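Local coordinates for protein DNA-3-methyladenine glycosidase II, putative (Deinococcus radiodurans, PDB 2YG9) that is a putative DNA glycosidase of the all-helical HhH-GPD superfamily of base excision DNA repair proteins, at residues E142-E147 with F165-P170; E147-P152 with W157-F162; R67-Q72 with R117-A122. All blocks are in the same frame, centred on the assembly; numbering follows the deposited sequence.

Interaction 1: residues E142-E147 with F165-P170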
ATOM      1  N   GLU A 142       6.324  -9.371  -6.899  1.00 11.68           N
ATOM      2  CA  GLU A 142       6.786 -10.365  -5.927  1.00 12.48           C
ATOM      3  C   GLU A 142       8.228 -10.209  -5.458  1.00 12.05           C
ATOM      4  O   GLU A 142       8.571 -10.548  -4.320  1.00 11.48           O
ATOM      5  CB  GLU A 142       6.535 -11.765  -6.491  1.00 12.81           C
ATOM      6  CG  GLU A 142       5.031 -12.127  -6.433  1.00 14.24           C
ATOM      7  CD  GLU A 142       4.519 -12.228  -5.008  1.00 16.20           C
ATOM      8  OE1 GLU A 142       5.137 -12.914  -4.182  1.00 21.92           O
ATOM      9  OE2 GLU A 142       3.476 -11.639  -4.704  1.00 19.27           O
ATOM     10  N   LEU A 143       9.077  -9.727  -6.351  1.00 12.11           N
ATOM     11  CA  LEU A 143      10.470  -9.471  -6.002  1.00 12.22           C
ATOM     12  C   LEU A 143      10.590  -8.253  -5.075  1.00 11.62           C
ATOM     13  O   LEU A 143      11.382  -8.272  -4.134  1.00 12.42           O
ATOM     14  CB  LEU A 143      11.339  -9.255  -7.238  1.00 12.55           C
ATOM     15  CG  LEU A 143      11.544 -10.382  -8.268  1.00 14.94           C
ATOM     16  CD1 LEU A 143      12.619  -9.946  -9.266  1.00 17.10           C
ATOM     17  CD2 LEU A 143      11.922 -11.786  -7.712  1.00 18.55           C
ATOM     18  N   VAL A 144       9.818  -7.190  -5.347  1.00 10.59           N
ATOM     19  CA  VAL A 144       9.751  -6.043  -4.429  1.00 10.06           C
ATOM     20  C   VAL A 144       9.217  -6.492  -3.058  1.00  9.10           C
ATOM     21  O   VAL A 144       9.771  -6.175  -2.002  1.00  9.35           O
ATOM     22  CB  VAL A 144       8.907  -4.893  -5.022  1.00 10.29           C
ATOM     23  CG1 VAL A 144       8.809  -3.661  -4.035  1.00  8.68           C
ATOM     24  CG2 VAL A 144       9.473  -4.483  -6.415  1.00  9.42           C
ATOM     25  N   ILE A 145       8.131  -7.243  -3.091  1.00  8.53           N
ATOM     26  CA  ILE A 145       7.523  -7.788  -1.879  1.00  7.93           C
ATOM     27  C   ILE A 145       8.537  -8.560  -1.056  1.00  7.50           C
ATOM     28  O   ILE A 145       8.702  -8.280   0.134  1.00  9.07           O
ATOM     29  CB  ILE A 145       6.228  -8.615  -2.168  1.00  8.39           C
ATOM     30  CG1 ILE A 145       5.135  -7.652  -2.678  1.00  7.65           C
ATOM     31  CG2 ILE A 145       5.763  -9.353  -0.867  1.00  6.71           C
ATOM     32  CD1 ILE A 145       3.939  -8.309  -3.417  1.00  6.85           C
ATOM     33  N   ALA A 146       9.232  -9.503  -1.671  1.00  7.10           N
ATOM     34  CA  ALA A 146      10.128 -10.380  -0.935  1.00  7.60           C
ATOM     35  C   ALA A 146      11.235  -9.567  -0.247  1.00  8.17           C
ATOM     36  O   ALA A 146      11.611  -9.857   0.894  1.00  9.20           O
ATOM     37  CB  ALA A 146      10.737 -11.429  -1.871  1.00  4.65           C
ATOM     38  N   GLU A 147      11.749  -8.536  -0.919  1.00  9.13           N
ATOM     39  CA  GLU A 147      12.805  -7.739  -0.305  1.00  9.33           C
ATOM     40  C   GLU A 147      12.311  -6.879   0.841  1.00  9.27           C
ATOM     41  O   GLU A 147      13.027  -6.686   1.827  1.00  9.21           O
ATOM     42  CB  GLU A 147      13.523  -6.870  -1.344  1.00 10.99           C
ATOM     43  CG  GLU A 147      14.371  -7.651  -2.330  1.00 15.13           C
ATOM     44  CD  GLU A 147      15.287  -8.701  -1.688  1.00 21.19           C
ATOM     45  OE1 GLU A 147      16.180  -8.333  -0.857  1.00 22.72           O
ATOM     46  OE2 GLU A 147      15.101  -9.908  -2.028  1.00 25.53           O
ATOM     47  N   PHE A 165      -0.504   1.590  -2.929  1.00  6.29           N
ATOM     48  CA  PHE A 165      -0.683   2.982  -2.660  1.00  7.57           C
ATOM     49  C   PHE A 165       0.525   3.861  -2.962  1.00  9.15           C
ATOM     50  O   PHE A 165       0.317   4.993  -3.393  1.00 11.08           O
ATOM     51  CB  PHE A 165      -1.161   3.238  -1.243  1.00  7.95           C
ATOM     52  CG  PHE A 165      -2.546   2.773  -0.986  1.00  6.94           C
ATOM     53  CD1 PHE A 165      -3.638   3.508  -1.446  1.00  9.09           C
ATOM     54  CD2 PHE A 165      -2.778   1.602  -0.304  1.00  7.87           C
ATOM     55  CE1 PHE A 165      -4.942   3.081  -1.184  1.00  9.61           C
ATOM     56  CE2 PHE A 165      -4.070   1.186  -0.040  1.00  6.87           C
ATOM     57  CZ  PHE A 165      -5.141   1.910  -0.498  1.00  8.62           C
ATOM     58  N   ALA A 166       1.751   3.403  -2.740  1.00  9.15           N
ATOM     59  CA  ALA A 166       2.926   4.294  -2.987  1.00  9.46           C
ATOM     60  C   ALA A 166       3.383   4.188  -4.435  1.00  9.82           C
ATOM     61  O   ALA A 166       3.551   5.204  -5.147  1.00 12.03           O
ATOM     62  CB  ALA A 166       4.098   3.986  -2.030  1.00  9.53           C
ATOM     63  N   LEU A 167       3.546   2.964  -4.893  1.00  9.52           N
ATOM     64  CA  LEU A 167       4.077   2.714  -6.213  1.00  9.45           C
ATOM     65  C   LEU A 167       2.956   2.720  -7.260  1.00  9.37           C
ATOM     66  O   LEU A 167       3.253   2.700  -8.448  1.00  8.37           O
ATOM     67  CB  LEU A 167       4.857   1.393  -6.243  1.00  9.90           C
ATOM     68  CG  LEU A 167       5.985   1.247  -5.209  1.00  9.59           C
ATOM     69  CD1 LEU A 167       6.849   0.030  -5.462  1.00  4.38           C
ATOM     70  CD2 LEU A 167       6.807   2.545  -5.084  1.00  6.14           C
ATOM     71  N   ALA A 168       1.693   2.788  -6.813  1.00  8.71           N
ATOM     72  CA  ALA A 168       0.508   2.747  -7.727  1.00  8.91           C
ATOM     73  C   ALA A 168       0.494   1.575  -8.707  1.00  8.82           C
ATOM     74  O   ALA A 168       0.010   1.663  -9.851  1.00  8.54           O
ATOM     75  CB  ALA A 168       0.351   4.087  -8.461  1.00  8.31           C
ATOM     76  N   ARG A 169       0.963   0.429  -8.244  1.00  8.76           N
ATOM     77  CA  ARG A 169       0.867  -0.754  -9.063  1.00  7.94           C
ATOM     78  C   ARG A 169      -0.580  -1.197  -9.185  1.00  7.48           C
ATOM     79  O   ARG A 169      -1.314  -1.127  -8.209  1.00  6.50           O
ATOM     80  CB  ARG A 169       1.720  -1.838  -8.505  1.00  8.33           C
ATOM     81  CG  ARG A 169       3.125  -1.402  -8.388  1.00  9.59           C
ATOM     82  CD  ARG A 169       4.010  -2.416  -8.841  1.00 12.45           C
ATOM     83  NE  ARG A 169       5.413  -1.963  -8.902  1.00 14.16           N
ATOM     84  CZ  ARG A 169       6.436  -2.803  -9.073  1.00 14.07           C
ATOM     85  NH1 ARG A 169       6.213  -4.112  -9.115  1.00 11.30           N
ATOM     86  NH2 ARG A 169       7.678  -2.344  -9.140  1.00 13.27           N
ATOM     87  N   PRO A 170      -1.002  -1.593 -10.403  1.00  7.12           N
ATOM     88  CA  PRO A 170      -2.425  -1.844 -10.698  1.00  7.09           C
ATOM     89  C   PRO A 170      -3.027  -3.216 -10.369  1.00  6.95           C
ATOM     90  O   PRO A 170      -4.256  -3.382 -10.468  1.00  8.18           O
ATOM     91  CB  PRO A 170      -2.467  -1.652 -12.196  1.00  6.53           C
ATOM     92  CG  PRO A 170      -1.181  -2.257 -12.642  1.00  7.65           C
ATOM     93  CD  PRO A 170      -0.180  -1.777 -11.620  1.00  7.25           C
TER
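V144 meets L167 and R169 where the first helix of the helix-hairpin-helix motif faces the chain leaving the second helix. The two branches of V144 divide the work. CG1 lies anti to the backbone N (chi1 179°) and makes a loose apolar contact with L167, CG1 to CD1 at 4.4 Å. CG2 lies beside the backbone N and meets the guanidinium of R169, with V144 CG2 3.9 Å from R169 NH2. This methyl approaches the guanidinium obliquely. No hydrogen bond links the two segments. The contact is small, about 95 Å² in all, but its three touching residues are buried.

The turn after helix 156-166 sets the arrangement. A168 leaves helical geometry with a positive phi of 52°. L167 before it and R169 after it both point toward helix 141-149. The R169 chain bends at chi2 (-136°) on its way to V144. L163 of helix 156-166 also touches V144. The charged end of R169 has its main partner at the start of the first helix: NH1 forms a salt bridge with D141 OD1 and a hydrogen bond with the backbone O of Q139.

Interaction 2: residues E147-P152 with W157-F162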
ATOM      1  N   GLU A 147      11.749  -8.536  -0.919  1.00  9.13           N
ATOM      2  CA  GLU A 147      12.805  -7.739  -0.305  1.00  9.33           C
ATOM      3  C   GLU A 147      12.311  -6.879   0.841  1.00  9.27           C
ATOM      4  O   GLU A 147      13.027  -6.686   1.827  1.00  9.21           O
ATOM      5  CB  GLU A 147      13.523  -6.870  -1.344  1.00 10.99           C
ATOM      6  CG  GLU A 147      14.371  -7.651  -2.330  1.00 15.13           C
ATOM      7  CD  GLU A 147      15.287  -8.701  -1.688  1.00 21.19           C
ATOM      8  OE1 GLU A 147      16.180  -8.333  -0.857  1.00 22.72           O
ATOM      9  OE2 GLU A 147      15.101  -9.908  -2.028  1.00 25.53           O
ATOM     10  N   LEU A 148      11.115  -6.300   0.694  1.00  7.96           N
ATOM     11  CA  LEU A 148      10.511  -5.529   1.789  1.00  7.68           C
ATOM     12  C   LEU A 148      10.197  -6.391   3.015  1.00  7.46           C
ATOM     13  O   LEU A 148      10.469  -5.997   4.164  1.00  8.58           O
ATOM     14  CB  LEU A 148       9.253  -4.815   1.308  1.00  6.57           C
ATOM     15  CG  LEU A 148       9.497  -3.655   0.343  1.00  8.10           C
ATOM     16  CD1 LEU A 148       8.155  -3.230  -0.201  1.00  8.38           C
ATOM     17  CD2 LEU A 148      10.219  -2.506   1.022  1.00  5.97           C
ATOM     18  N   VAL A 149       9.610  -7.564   2.771  1.00  6.56           N
ATOM     19  CA  VAL A 149       9.300  -8.551   3.813  1.00  6.61           C
ATOM     20  C   VAL A 149      10.497  -8.911   4.691  1.00  5.82           C
ATOM     21  O   VAL A 149      10.320  -9.172   5.868  1.00  5.61           O
ATOM     22  CB  VAL A 149       8.645  -9.853   3.203  1.00  5.72           C
ATOM     23  CG1 VAL A 149       8.682 -11.066   4.187  1.00  6.36           C
ATOM     24  CG2 VAL A 149       7.201  -9.519   2.805  1.00  7.53           C
ATOM     25  N   GLN A 150      11.694  -8.897   4.126  1.00  6.49           N
ATOM     26  CA  GLN A 150      12.910  -9.233   4.913  1.00  8.09           C
ATOM     27  C   GLN A 150      13.234  -8.203   5.971  1.00  6.96           C
ATOM     28  O   GLN A 150      14.002  -8.481   6.887  1.00  7.70           O
ATOM     29  CB  GLN A 150      14.136  -9.435   4.015  1.00  8.58           C
ATOM     30  CG  GLN A 150      14.104 -10.741   3.313  1.00 12.58           C
ATOM     31  CD  GLN A 150      13.859 -11.947   4.251  1.00 16.97           C
ATOM     32  OE1 GLN A 150      14.706 -12.257   5.121  1.00 18.82           O
ATOM     33  NE2 GLN A 150      12.684 -12.611   4.091  1.00 14.12           N
ATOM     34  N   LEU A 151      12.642  -7.019   5.876  1.00  7.43           N
ATOM     35  CA  LEU A 151      12.879  -5.979   6.874  1.00  8.14           C
ATOM     36  C   LEU A 151      12.026  -6.278   8.096  1.00  8.32           C
ATOM     37  O   LEU A 151      10.861  -6.711   7.940  1.00  9.60           O
ATOM     38  CB  LEU A 151      12.545  -4.589   6.317  1.00  7.66           C
ATOM     39  CG  LEU A 151      13.367  -4.163   5.085  1.00 10.08           C
ATOM     40  CD1 LEU A 151      12.795  -2.861   4.485  1.00 10.22           C
ATOM     41  CD2 LEU A 151      14.837  -4.037   5.459  1.00  6.94           C
ATOM     42  N   PRO A 152      12.573  -6.037   9.311  1.00  7.63           N
ATOM     43  CA  PRO A 152      11.795  -6.299  10.528  1.00  8.08           C
ATOM     44  C   PRO A 152      10.601  -5.347  10.585  1.00  8.64           C
ATOM     45  O   PRO A 152      10.757  -4.177  10.249  1.00  8.49           O
ATOM     46  CB  PRO A 152      12.767  -5.970  11.652  1.00  8.19           C
ATOM     47  CG  PRO A 152      13.762  -5.010  11.049  1.00  7.07           C
ATOM     48  CD  PRO A 152      13.894  -5.452   9.613  1.00  7.98           C
ATOM     49  N   TRP A 157       1.640  -7.805   4.008  1.00  8.10           N
ATOM     50  CA  TRP A 157       0.531  -6.833   3.923  1.00  7.77           C
ATOM     51  C   TRP A 157       1.040  -5.397   3.734  1.00  6.33           C
ATOM     52  O   TRP A 157       0.604  -4.661   2.860  1.00  5.30           O
ATOM     53  CB  TRP A 157      -0.349  -6.948   5.174  1.00  8.38           C
ATOM     54  CG  TRP A 157      -1.486  -5.978   5.139  1.00  9.11           C
ATOM     55  CD1 TRP A 157      -2.682  -6.146   4.491  1.00  9.50           C
ATOM     56  CD2 TRP A 157      -1.523  -4.687   5.726  1.00  9.69           C
ATOM     57  NE1 TRP A 157      -3.453  -5.037   4.640  1.00  8.90           N
ATOM     58  CE2 TRP A 157      -2.783  -4.122   5.406  1.00  8.46           C
ATOM     59  CE3 TRP A 157      -0.628  -3.950   6.523  1.00 10.34           C
ATOM     60  CZ2 TRP A 157      -3.177  -2.852   5.851  1.00  9.90           C
ATOM     61  CZ3 TRP A 157      -1.016  -2.674   6.960  1.00 10.84           C
ATOM     62  CH2 TRP A 157      -2.275  -2.130   6.600  1.00 10.29           C
ATOM     63  N   THR A 158       1.975  -4.988   4.571  1.00  6.74           N
ATOM     64  CA  THR A 158       2.600  -3.681   4.445  1.00  7.01           C
ATOM     65  C   THR A 158       3.289  -3.502   3.073  1.00  6.79           C
ATOM     66  O   THR A 158       3.180  -2.450   2.432  1.00  6.45           O
ATOM     67  CB  THR A 158       3.653  -3.448   5.601  1.00  7.42           C
ATOM     68  OG1 THR A 158       2.983  -3.510   6.850  1.00 10.08           O
ATOM     69  CG2 THR A 158       4.357  -2.121   5.448  1.00  6.97           C
ATOM     70  N   ALA A 159       4.035  -4.520   2.646  1.00  6.81           N
ATOM     71  CA  ALA A 159       4.700  -4.505   1.327  1.00  6.30           C
ATOM     72  C   ALA A 159       3.699  -4.316   0.199  1.00  6.17           C
ATOM     73  O   ALA A 159       3.891  -3.488  -0.688  1.00  7.61           O
ATOM     74  CB  ALA A 159       5.527  -5.799   1.133  1.00  6.30           C
ATOM     75  N   GLU A 160       2.578  -5.023   0.290  1.00  6.38           N
ATOM     76  CA  GLU A 160       1.506  -4.978  -0.710  1.00  6.58           C
ATOM     77  C   GLU A 160       0.750  -3.665  -0.720  1.00  6.02           C
ATOM     78  O   GLU A 160       0.391  -3.165  -1.777  1.00  6.11           O
ATOM     79  CB  GLU A 160       0.527  -6.125  -0.446  1.00  6.17           C
ATOM     80  CG  GLU A 160       1.086  -7.481  -0.785  1.00  7.44           C
ATOM     81  CD  GLU A 160       0.134  -8.660  -0.487  1.00  7.94           C
ATOM     82  OE1 GLU A 160      -0.640  -8.587   0.503  1.00 12.45           O
ATOM     83  OE2 GLU A 160       0.183  -9.679  -1.241  1.00 14.86           O
ATOM     84  N   MET A 161       0.522  -3.096   0.459  1.00  7.36           N
ATOM     85  CA  MET A 161      -0.099  -1.791   0.569  1.00  6.97           C
ATOM     86  C   MET A 161       0.827  -0.723  -0.049  1.00  6.98           C
ATOM     87  O   MET A 161       0.380   0.269  -0.625  1.00  7.62           O
ATOM     88  CB  MET A 161      -0.344  -1.455   2.045  1.00  6.81           C
ATOM     89  CG  MET A 161      -1.495  -2.193   2.738  1.00  8.84           C
ATOM     90  SD  MET A 161      -3.029  -2.181   1.810  1.00  8.59           S
ATOM     91  CE  MET A 161      -2.977  -3.736   0.968  1.00  8.78           C
ATOM     92  N   PHE A 162       2.116  -0.904   0.153  1.00  7.00           N
ATOM     93  CA  PHE A 162       3.136  -0.007  -0.414  1.00  7.10           C
ATOM     94  C   PHE A 162       3.165  -0.033  -1.966  1.00  5.76           C
ATOM     95  O   PHE A 162       3.194   0.998  -2.656  1.00  4.71           O
ATOM     96  CB  PHE A 162       4.498  -0.359   0.203  1.00  7.45           C
ATOM     97  CG  PHE A 162       5.656   0.446  -0.341  1.00  7.42           C
ATOM     98  CD1 PHE A 162       5.833   1.763   0.030  1.00 10.56           C
ATOM     99  CD2 PHE A 162       6.528  -0.109  -1.243  1.00  8.28           C
ATOM    100  CE1 PHE A 162       6.896   2.516  -0.504  1.00 10.15           C
ATOM    101  CE2 PHE A 162       7.595   0.621  -1.753  1.00  9.00           C
ATOM    102  CZ  PHE A 162       7.792   1.907  -1.362  1.00  8.73           C
TER
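L148 and A159 pack methylene against methyl, with L148 CB 3.9 Å from A159 CB. This is where the backbones come nearest: the CA atoms of L148 and A159 are 5.9 Å apart. The small side chain of A159 goes with this close approach. Its methyl is a low bump, and L148 forms one wall of the hollow that receives it. L148 CD1 reaches round the same methyl and is also 3.9 Å from A159 CB. V149 adds a more distant wall, with V149 CG2 4.4 Å from A159 CB. I145, one turn earlier on helix 141-149, also touches A159.

The second bump runs the other way. L148 CD1 fits into the notch between A159 and the ring of F162. L148 CD1 is 3.7 Å from F162 CD2; CE2 is next nearest, so the methyl sits by the CD2-CE2 bond. The methyl comes in obliquely to the ring, while the two side chains as wholes cross at about a right angle. F162 has CG anti to its backbone N (chi1 177°), which carries the ring toward L148.

These segments belong to the helix-hairpin-helix motif, a common element of DNA-binding proteins. Helix 141-149 and helix 156-166 are its two arms, and only four residues separate the segments at the hairpin. The interface is wholly apolar, burying about 156 Å² with no hydrogen bond across it. L65 of helix 61-71 touches both L148 and F162, and P61 of that helix also packs on F162. Near the hairpin, L151 N makes a backbone hydrogen bond with L148 O at 2.9 Å. L151 packs on A122 and A125 of helix 113-127.

Interaction 3: residues R67-Q72 with R117-A122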
ATOM      1  N   ARG A  67       7.111   7.008   5.657  1.00  7.27           N
ATOM      2  CA  ARG A  67       5.808   7.596   6.047  1.00  8.70           C
ATOM      3  C   ARG A  67       4.814   6.516   6.489  1.00  8.48           C
ATOM      4  O   ARG A  67       4.168   6.658   7.507  1.00 10.27           O
ATOM      5  CB  ARG A  67       5.164   8.403   4.906  1.00  7.46           C
ATOM      6  CG  ARG A  67       4.002   9.282   5.391  1.00  8.92           C
ATOM      7  CD  ARG A  67       3.233   9.879   4.250  1.00 12.20           C
ATOM      8  NE  ARG A  67       3.897  11.052   3.679  1.00 14.02           N
ATOM      9  CZ  ARG A  67       3.754  12.309   4.120  1.00 16.16           C
ATOM     10  NH1 ARG A  67       3.004  12.607   5.188  1.00 19.00           N
ATOM     11  NH2 ARG A  67       4.400  13.293   3.498  1.00 18.01           N
ATOM     12  N   SER A  68       4.723   5.455   5.702  1.00  9.35           N
ATOM     13  CA  SER A  68       3.781   4.367   5.964  1.00 10.49           C
ATOM     14  C   SER A  68       4.068   3.738   7.343  1.00 10.41           C
ATOM     15  O   SER A  68       3.172   3.622   8.202  1.00  9.84           O
ATOM     16  CB  SER A  68       3.878   3.329   4.833  1.00 10.62           C
ATOM     17  OG  SER A  68       3.297   2.089   5.222  1.00 17.58           O
ATOM     18  N   VAL A  69       5.335   3.386   7.550  1.00 10.00           N
ATOM     19  CA  VAL A  69       5.784   2.745   8.769  1.00  9.62           C
ATOM     20  C   VAL A  69       5.506   3.635   9.985  1.00 10.36           C
ATOM     21  O   VAL A  69       4.898   3.208  10.970  1.00 10.53           O
ATOM     22  CB  VAL A  69       7.295   2.403   8.679  1.00  9.10           C
ATOM     23  CG1 VAL A  69       7.856   1.968  10.022  1.00  5.63           C
ATOM     24  CG2 VAL A  69       7.516   1.338   7.615  1.00  5.33           C
ATOM     25  N   ALA A  70       5.964   4.868   9.898  1.00 10.57           N
ATOM     26  CA  ALA A  70       5.792   5.846  10.967  1.00 10.80           C
ATOM     27  C   ALA A  70       4.348   6.094  11.338  1.00 11.27           C
ATOM     28  O   ALA A  70       4.047   6.245  12.512  1.00 10.51           O
ATOM     29  CB  ALA A  70       6.456   7.145  10.602  1.00 10.80           C
ATOM     30  N   GLY A  71       3.463   6.133  10.345  1.00 11.43           N
ATOM     31  CA  GLY A  71       2.061   6.386  10.574  1.00 11.94           C
ATOM     32  C   GLY A  71       1.207   5.243  11.106  1.00 12.40           C
ATOM     33  O   GLY A  71       0.084   5.489  11.475  1.00 10.22           O
ATOM     34  N   GLN A  72       1.729   4.008  11.128  1.00 12.54           N
ATOM     35  CA  GLN A  72       0.934   2.817  11.462  1.00 14.22           C
ATOM     36  C   GLN A  72       0.330   2.890  12.860  1.00 14.27           C
ATOM     37  O   GLN A  72       1.013   3.229  13.808  1.00 14.06           O
ATOM     38  CB  GLN A  72       1.759   1.519  11.278  1.00 14.57           C
ATOM     39  CG  GLN A  72       1.815   1.049   9.831  1.00 16.38           C
ATOM     40  CD  GLN A  72       2.780  -0.130   9.570  1.00 18.73           C
ATOM     41  OE1 GLN A  72       3.558  -0.527  10.436  1.00 27.36           O
ATOM     42  NE2 GLN A  72       2.705  -0.696   8.364  1.00 19.90           N
ATOM     43  N   ARG A 117      13.409   0.553  14.559  1.00  5.93           N
ATOM     44  CA  ARG A 117      14.156  -0.567  14.027  0.60  6.00           C
ATOM     45  C   ARG A 117      13.867  -0.782  12.554  1.00  5.65           C
ATOM     46  O   ARG A 117      14.780  -1.021  11.742  1.00  5.55           O
ATOM     47  CB  ARG A 117      13.803  -1.840  14.801  0.60  5.99           C
ATOM     48  CG  ARG A 117      14.348  -3.128  14.200  0.60  6.58           C
ATOM     49  CD  ARG A 117      14.075  -4.353  15.111  0.60  8.25           C
ATOM     50  NE  ARG A 117      14.810  -4.263  16.378  0.60  9.28           N
ATOM     51  CZ  ARG A 117      16.122  -4.450  16.535  0.60 13.58           C
ATOM     52  NH1 ARG A 117      16.898  -4.722  15.482  0.60 15.31           N
ATOM     53  NH2 ARG A 117      16.672  -4.358  17.760  0.60 10.63           N
ATOM     54  N   THR A 118      12.595  -0.737  12.226  1.00  4.96           N
ATOM     55  CA  THR A 118      12.142  -0.847  10.825  1.00  5.81           C
ATOM     56  C   THR A 118      12.721   0.255   9.962  1.00  5.10           C
ATOM     57  O   THR A 118      13.315   0.003   8.926  1.00  5.35           O
ATOM     58  CB  THR A 118      10.592  -0.785  10.765  1.00  4.87           C
ATOM     59  OG1 THR A 118      10.053  -1.906  11.470  1.00  5.48           O
ATOM     60  CG2 THR A 118      10.102  -0.772   9.331  1.00  4.40           C
ATOM     61  N   VAL A 119      12.565   1.498  10.402  1.00  6.78           N
ATOM     62  CA  VAL A 119      13.177   2.655   9.721  1.00  7.16           C
ATOM     63  C   VAL A 119      14.705   2.574   9.603  1.00  7.31           C
ATOM     64  O   VAL A 119      15.259   2.831   8.519  1.00  7.23           O
ATOM     65  CB  VAL A 119      12.757   4.022  10.360  1.00  8.24           C
ATOM     66  CG1 VAL A 119      13.463   5.157   9.646  1.00  8.98           C
ATOM     67  CG2 VAL A 119      11.227   4.237  10.281  1.00  9.87           C
ATOM     68  N   GLN A 120      15.405   2.201  10.679  1.00  7.22           N
ATOM     69  CA  GLN A 120      16.825   1.959  10.565  1.00  7.19           C
ATOM     70  C   GLN A 120      17.162   0.867   9.581  1.00  7.17           C
ATOM     71  O   GLN A 120      18.133   0.965   8.839  1.00  6.26           O
ATOM     72  CB  GLN A 120      17.444   1.675  11.911  1.00  7.59           C
ATOM     73  CG  GLN A 120      17.352   2.913  12.842  1.00  8.79           C
ATOM     74  CD  GLN A 120      17.807   2.628  14.239  1.00  9.15           C
ATOM     75  OE1 GLN A 120      17.648   1.512  14.746  1.00 12.76           O
ATOM     76  NE2 GLN A 120      18.470   3.614  14.845  1.00  9.46           N
ATOM     77  N   ALA A 121      16.346  -0.189   9.593  1.00  6.74           N
ATOM     78  CA  ALA A 121      16.579  -1.343   8.755  1.00  6.66           C
ATOM     79  C   ALA A 121      16.417  -0.976   7.291  1.00  5.50           C
ATOM     80  O   ALA A 121      17.224  -1.402   6.444  1.00  5.74           O
ATOM     81  CB  ALA A 121      15.650  -2.485   9.165  1.00  5.73           C
ATOM     82  N   ALA A 122      15.381  -0.195   6.997  1.00  6.31           N
ATOM     83  CA  ALA A 122      15.074   0.279   5.617  1.00  6.09           C
ATOM     84  C   ALA A 122      16.164   1.225   5.121  1.00  5.69           C
ATOM     85  O   ALA A 122      16.606   1.100   3.979  1.00  5.13           O
ATOM     86  CB  ALA A 122      13.702   0.968   5.577  1.00  5.78           C
TER
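In the all-helical HhH-GPD fold, helix 61-71 lies against helix 113-127, and V69 of the first packs on T118 and V119 of the second. V69 points at the partner helix and supplies both of its methyls. CG1 does most of the touching: V69 CG1 is 3.6 Å from T118 CG2 and 4.1 Å from V119 CG2. The other branch closes on the same threonine methyl, with V69 CG2 3.8 Å from T118 CG2. The threonine methyl therefore meets both arms of the valine fork. The side chains of V69 and T118 meet at a slant. V119 touches through CG2 alone.

The torsion of T118 sorts its polar and apolar ends. Its CG2 lies anti to the backbone N, while OG1 sits beside that N (chi1 -63°). This gives the methyl to V69 and leaves the hydroxyl for other partners. OG1 lies within hydrogen-bonding reach of P152 O of the hairpin loop, its stronger partner, and of A114 O, one turn back in its own helix. Its single proton must serve one carbonyl or be shared between them.

No hydrogen bond runs between the two segments, and the buried surface is modest, about 120 Å². K115, in the first turn of helix 113-127, reaches the C-terminal end of helix 61-71: its NZ is hydrogen-bonded to A70 O and Q72 O. Its positive charge would probably suit the carbonyl end of that helix. There Q72 N makes a backbone hydrogen bond with V69 O at 3.3 Å.

All three contacts are buried, and none has a hydrogen bond between its own segments. Interactions 1 and 2 both use the hairpin arms, but interaction 1 is made by the chain just after helix 156-166. Interaction 2, nearer the hairpin, is purely apolar; interaction 1 brings in an arginine. They are continuous through I145, which packs on A159 and E160. Interaction 3 uses a separate helix pair; its centre lies about 14 Å from the centre of the chain, against 8 and 9 Å. It touches interaction 2 through the T118 hydroxyl on P152 O, a weak hydrogen bond between T158 OG1 and Q72 NE2, and packing of L151 and P152 on A121. Interactions 1 and 3 do not touch.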